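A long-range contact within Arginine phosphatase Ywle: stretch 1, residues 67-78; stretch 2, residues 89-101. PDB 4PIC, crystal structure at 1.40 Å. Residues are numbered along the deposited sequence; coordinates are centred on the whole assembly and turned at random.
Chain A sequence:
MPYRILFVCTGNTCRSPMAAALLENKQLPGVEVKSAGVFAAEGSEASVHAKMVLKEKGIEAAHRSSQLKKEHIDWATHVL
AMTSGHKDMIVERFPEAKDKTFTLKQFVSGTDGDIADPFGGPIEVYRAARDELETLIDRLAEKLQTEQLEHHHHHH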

# COMPACT_ATOMS: atom_id res chain seq x y z
N GLN A 67 -1.21 5.16 -10.26
CA GLN A 67 -1.82 4.64 -9.04
C GLN A 67 -2.99 3.73 -9.38
O GLN A 67 -3.88 4.10 -10.15
N LEU A 68 -2.99 2.53 -8.80
CA LEU A 68 -4.08 1.58 -8.94
C LEU A 68 -5.38 2.13 -8.39
O LEU A 68 -5.46 2.53 -7.22
N LYS A 69 -6.41 2.15 -9.23
CA LYS A 69 -7.72 2.66 -8.85
C LYS A 69 -8.81 1.68 -9.24
O LYS A 69 -8.58 0.76 -10.02
N LYS A 70 -10.01 1.91 -8.70
CA LYS A 70 -11.19 1.11 -9.00
C LYS A 70 -11.36 0.89 -10.51
O LYS A 70 -11.70 -0.20 -10.95
N GLU A 71 -11.09 1.93 -11.28
CA GLU A 71 -11.24 1.88 -12.72
C GLU A 71 -10.35 0.82 -13.37
O GLU A 71 -10.76 0.17 -14.33
N HIS A 72 -9.14 0.63 -12.84
CA HIS A 72 -8.24 -0.40 -13.37
C HIS A 72 -8.77 -1.78 -13.02
O HIS A 72 -8.66 -2.72 -13.81
N ILE A 73 -9.30 -1.91 -11.81
CA ILE A 73 -9.86 -3.16 -11.34
C ILE A 73 -11.03 -3.60 -12.21
O ILE A 73 -11.12 -4.76 -12.61
N ASP A 74 -11.91 -2.65 -12.53
CA ASP A 74 -13.08 -2.94 -13.36
C ASP A 74 -12.71 -3.22 -14.82
O ASP A 74 -13.40 -3.98 -15.50
N TRP A 75 -11.64 -2.60 -15.29
CA TRP A 75 -11.14 -2.83 -16.65
C TRP A 75 -10.58 -4.24 -16.82
O TRP A 75 -10.84 -4.92 -17.82
N ALA A 76 -9.83 -4.70 -15.82
CA ALA A 76 -9.11 -5.96 -15.91
C ALA A 76 -10.00 -7.19 -15.96
O ALA A 76 -11.01 -7.27 -15.27
N THR A 77 -9.63 -8.15 -16.81
CA THR A 77 -10.18 -9.49 -16.71
C THR A 77 -9.35 -10.29 -15.71
O THR A 77 -9.85 -11.21 -15.06
N HIS A 78 -8.06 -9.95 -15.61
CA HIS A 78 -7.16 -10.63 -14.68
C HIS A 78 -6.23 -9.60 -14.06
O HIS A 78 -5.59 -8.84 -14.79
N MSE A 89 -3.20 -7.24 -0.46
CA MSE A 89 -3.60 -5.84 -0.38
C MSE A 89 -4.71 -5.49 -1.36
O MSE A 89 -5.67 -4.80 -1.01
N ILE A 90 -4.58 -5.98 -2.60
CA ILE A 90 -5.57 -5.68 -3.62
C ILE A 90 -6.95 -6.21 -3.24
O ILE A 90 -7.94 -5.50 -3.35
N VAL A 91 -6.99 -7.44 -2.74
CA VAL A 91 -8.25 -8.09 -2.40
C VAL A 91 -8.89 -7.47 -1.16
O VAL A 91 -10.11 -7.35 -1.07
N GLU A 92 -8.07 -7.04 -0.22
CA GLU A 92 -8.59 -6.38 0.97
C GLU A 92 -9.17 -5.01 0.61
O GLU A 92 -10.23 -4.63 1.10
N ARG A 93 -8.47 -4.28 -0.27
CA ARG A 93 -8.91 -2.94 -0.68
C ARG A 93 -10.08 -2.99 -1.65
O ARG A 93 -11.00 -2.17 -1.57
N PHE A 94 -10.03 -3.96 -2.57
CA PHE A 94 -11.06 -4.17 -3.58
C PHE A 94 -11.61 -5.60 -3.52
O PHE A 94 -11.28 -6.43 -4.37
N PRO A 95 -12.47 -5.89 -2.53
CA PRO A 95 -13.02 -7.24 -2.34
C PRO A 95 -13.73 -7.77 -3.58
O PRO A 95 -13.74 -8.98 -3.81
N GLU A 96 -14.30 -6.87 -4.38
CA GLU A 96 -14.99 -7.26 -5.60
C GLU A 96 -14.03 -7.87 -6.64
O GLU A 96 -14.48 -8.49 -7.61
N ALA A 97 -12.73 -7.68 -6.43
CA ALA A 97 -11.70 -8.20 -7.33
C ALA A 97 -11.21 -9.61 -6.98
O ALA A 97 -10.34 -10.16 -7.67
N LYS A 98 -11.76 -10.21 -5.93
CA LYS A 98 -11.19 -11.44 -5.37
C LYS A 98 -11.12 -12.61 -6.35
O LYS A 98 -10.16 -13.39 -6.33
N ASP A 99 -12.13 -12.75 -7.21
CA ASP A 99 -12.18 -13.90 -8.10
C ASP A 99 -11.20 -13.78 -9.25
O ASP A 99 -10.88 -14.78 -9.90
N LYS A 100 -10.71 -12.57 -9.52
CA LYS A 100 -9.86 -12.37 -10.70
C LYS A 100 -8.47 -11.84 -10.35
O LYS A 100 -7.72 -11.44 -11.24
N THR A 101 -8.13 -11.87 -9.07
CA THR A 101 -6.81 -11.39 -8.64
C THR A 101 -5.96 -12.58 -8.21
O THR A 101 -6.39 -13.39 -7.39

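The contact buries 534 Å² in total, and its logic is a small apolar core closed by one lysine that serves the end of a helix. Stretch 1 contains a short helix, 70-75, with loop or turn before it and the chain continuing after it; stretch 2 brings the last turn of a helix, a 3-10 segment at 95-97 and the chain beyond it.

The core is built around I73 and F94, both pointing toward the opposing stretch. I73 is m,m, which brings its branches against three partners: CG1 lies over the face of the F94 ring, 3.9 Å from the ring centroid and 18° off its normal, CG2 meets A97 CB at 3.6 Å, and CD1 reaches I90 CG2 at 4.1 Å. I73 CA and A97 CA are 6.7 Å apart. F94 (chi1 m) sits where the chain leaves its helix, and its CZ also lies 3.7 Å from K70 N, at the start of the stretch 1 helix. L68 (t,p) extends the apolar patch, its CD2 4.1 Å from I90 CG1.

K100 carries the main polar rule and has the largest covered area, 114 Å². Chi1 is p and the remaining three angles are t, so the chain runs extended and delivers its amine to the C-terminal end of the helix. NZ donates to I73 O at 2.7 Å and to A76 O at 2.8 Å. Neither carbonyl accepts a backbone hydrogen bond from within its own stretch, so the lysine supplies a donor where the helical pattern runs out. A third bond goes to water 1, which accepts from K100 NZ at 3.0 Å and donates to D74 OD1 at 2.9 Å. The amine thus has three acceptors.

D74 OD1 is shared: it also accepts from K70 NZ at 3.1 Å, a salt bridge one helical turn back. K70 (t,p,t,t) starts sideways, but its end comes nearer stretch 2, where NZ forms a short 2.5 Å hydrogen bond and salt bridge to E96 OE2. E96 (chi1 p) points toward the helix to meet it. Water 1 therefore joins K100 to D74, whose OD1 also takes K70 NZ, so the two lysines belong to one polar network.

Local bonds settle other groups. At the N-cap, K69 N donates to H72 ND1 at 3.0 Å, while T101 OG1 donates to A97 O at 2.7 Å, within stretch 2. Beyond the helix, T77 and H78 point away, leaving backbone to face K100: T77 O lies 3.4 Å from K100 CB, and H78 CA makes a CA-H...O contact to K100 O at 3.6 Å.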

# COMPACT_ATOMS: atom_id res chain seq x y z
CB GLN A 67 -2.30 5.81 -8.17
CG GLN A 67 -3.20 5.41 -7.00
CD GLN A 67 -2.50 4.53 -5.99
OE1 GLN A 67 -1.41 4.86 -5.51
NE2 GLN A 67 -3.13 3.40 -5.65
CB LEU A 68 -3.73 0.28 -8.23
CG LEU A 68 -4.81 -0.80 -8.23
CD1 LEU A 68 -5.12 -1.23 -9.65
CD2 LEU A 68 -4.37 -1.99 -7.39
CB LYS A 69 -7.96 4.03 -9.49
CG LYS A 69 -7.02 5.11 -8.99
CD LYS A 69 -7.58 6.50 -9.25
CE LYS A 69 -6.89 7.55 -8.38
NZ LYS A 69 -5.43 7.64 -8.67
CB LYS A 70 -12.42 1.82 -8.42
CG LYS A 70 -13.76 1.26 -8.84
CD LYS A 70 -13.97 -0.13 -8.27
CE LYS A 70 -15.41 -0.59 -8.51
NZ LYS A 70 -15.57 -2.05 -8.28
CB GLU A 71 -10.98 3.26 -13.33
CG GLU A 71 -12.08 4.30 -13.04
CD GLU A 71 -12.29 4.59 -11.55
OE1 GLU A 71 -11.29 4.75 -10.80
OE2 GLU A 71 -13.46 4.64 -11.12
CB HIS A 72 -6.85 -0.30 -12.74
CG HIS A 72 -6.10 0.95 -13.08
ND1 HIS A 72 -5.88 1.94 -12.15
CD2 HIS A 72 -5.48 1.34 -14.21
CE1 HIS A 72 -5.17 2.91 -12.70
NE2 HIS A 72 -4.91 2.57 -13.96
CB ILE A 73 -10.30 -3.04 -9.87
CG1 ILE A 73 -9.10 -2.71 -8.97
CG2 ILE A 73 -11.03 -4.29 -9.41
CD1 ILE A 73 -8.07 -3.83 -8.89
CB ASP A 74 -14.08 -1.79 -13.30
CG ASP A 74 -14.70 -1.63 -11.93
OD1 ASP A 74 -14.62 -2.59 -11.13
OD2 ASP A 74 -15.28 -0.55 -11.67
CB TRP A 75 -10.06 -1.79 -16.98
CG TRP A 75 -9.32 -2.01 -18.26
CD1 TRP A 75 -9.64 -1.53 -19.50
CD2 TRP A 75 -8.08 -2.73 -18.43
NE1 TRP A 75 -8.70 -1.91 -20.42
CE2 TRP A 75 -7.73 -2.66 -19.79
CE3 TRP A 75 -7.24 -3.44 -17.55
CZ2 TRP A 75 -6.58 -3.26 -20.31
CZ3 TRP A 75 -6.10 -4.03 -18.07
CH2 TRP A 75 -5.78 -3.94 -19.43
CB ALA A 76 -8.14 -6.07 -14.73
CB THR A 77 -10.20 -10.21 -18.07
OG1 THR A 77 -8.87 -10.31 -18.59
CG2 THR A 77 -11.07 -9.44 -19.07
CB HIS A 78 -6.30 -11.67 -15.39
CG HIS A 78 -7.09 -12.72 -16.11
ND1 HIS A 78 -7.82 -12.45 -17.24
CD2 HIS A 78 -7.26 -14.04 -15.86
CE1 HIS A 78 -8.42 -13.55 -17.65
NE2 HIS A 78 -8.09 -14.53 -16.83
CB MSE A 89 -2.41 -4.90 -0.60
CG MSE A 89 -1.35 -4.96 0.49
SE MSE A 89 0.01 -3.61 0.27
CE MSE A 89 -1.07 -2.08 0.76
CB ILE A 90 -5.16 -6.27 -4.98
CG1 ILE A 90 -3.90 -5.55 -5.46
CG2 ILE A 90 -6.29 -6.13 -6.00
CD1 ILE A 90 -3.16 -6.34 -6.52
CB VAL A 91 -8.06 -9.61 -2.23
CG1 VAL A 91 -9.31 -10.26 -1.67
CG2 VAL A 91 -7.67 -10.24 -3.57
CB GLU A 92 -7.51 -6.25 2.05
CG GLU A 92 -8.01 -5.69 3.38
CD GLU A 92 -7.02 -5.92 4.51
OE1 GLU A 92 -6.50 -4.94 5.07
OE2 GLU A 92 -6.76 -7.11 4.84
CB ARG A 93 -7.74 -2.19 -1.32
CG ARG A 93 -8.11 -0.88 -1.98
CD ARG A 93 -8.49 0.19 -0.94
NE ARG A 93 -8.76 1.46 -1.60
CZ ARG A 93 -9.91 1.78 -2.17
NH1 ARG A 93 -10.93 0.93 -2.17
NH2 ARG A 93 -10.05 2.96 -2.75
CB PHE A 94 -10.50 -3.91 -4.98
CG PHE A 94 -9.98 -2.51 -5.19
CD1 PHE A 94 -10.85 -1.44 -5.28
CD2 PHE A 94 -8.62 -2.29 -5.31
CE1 PHE A 94 -10.36 -0.15 -5.48
CE2 PHE A 94 -8.13 -1.01 -5.52
CZ PHE A 94 -9.00 0.06 -5.60
CB PRO A 95 -14.04 -7.04 -1.21
CG PRO A 95 -13.57 -5.86 -0.48
CD PRO A 95 -12.95 -4.95 -1.50
CB GLU A 96 -15.73 -6.06 -6.19
CG GLU A 96 -14.80 -4.95 -6.72
CD GLU A 96 -14.47 -3.84 -5.71
OE1 GLU A 96 -14.24 -4.11 -4.51
OE2 GLU A 96 -14.42 -2.67 -6.14
CB ALA A 97 -10.51 -7.24 -7.36
CB LYS A 98 -11.96 -11.84 -4.10
CG LYS A 98 -11.40 -13.06 -3.40
CD LYS A 98 -11.89 -13.14 -1.96
CE LYS A 98 -11.53 -14.49 -1.34
NZ LYS A 98 -10.08 -14.77 -1.45
CB ASP A 99 -13.58 -14.05 -8.67
CG ASP A 99 -13.92 -12.93 -9.61
OD1 ASP A 99 -14.11 -11.78 -9.13
OD2 ASP A 99 -13.99 -13.18 -10.84
CB LYS A 100 -10.53 -11.43 -11.70
CG LYS A 100 -10.75 -10.01 -11.20
CD LYS A 100 -11.40 -9.18 -12.30
CE LYS A 100 -11.87 -7.84 -11.79
NZ LYS A 100 -12.45 -7.04 -12.89
CB THR A 101 -6.93 -10.39 -7.48
OG1 THR A 101 -7.75 -9.30 -7.92
CG2 THR A 101 -5.57 -9.84 -7.09
O HOH W 1 -14.15 -5.49 -11.03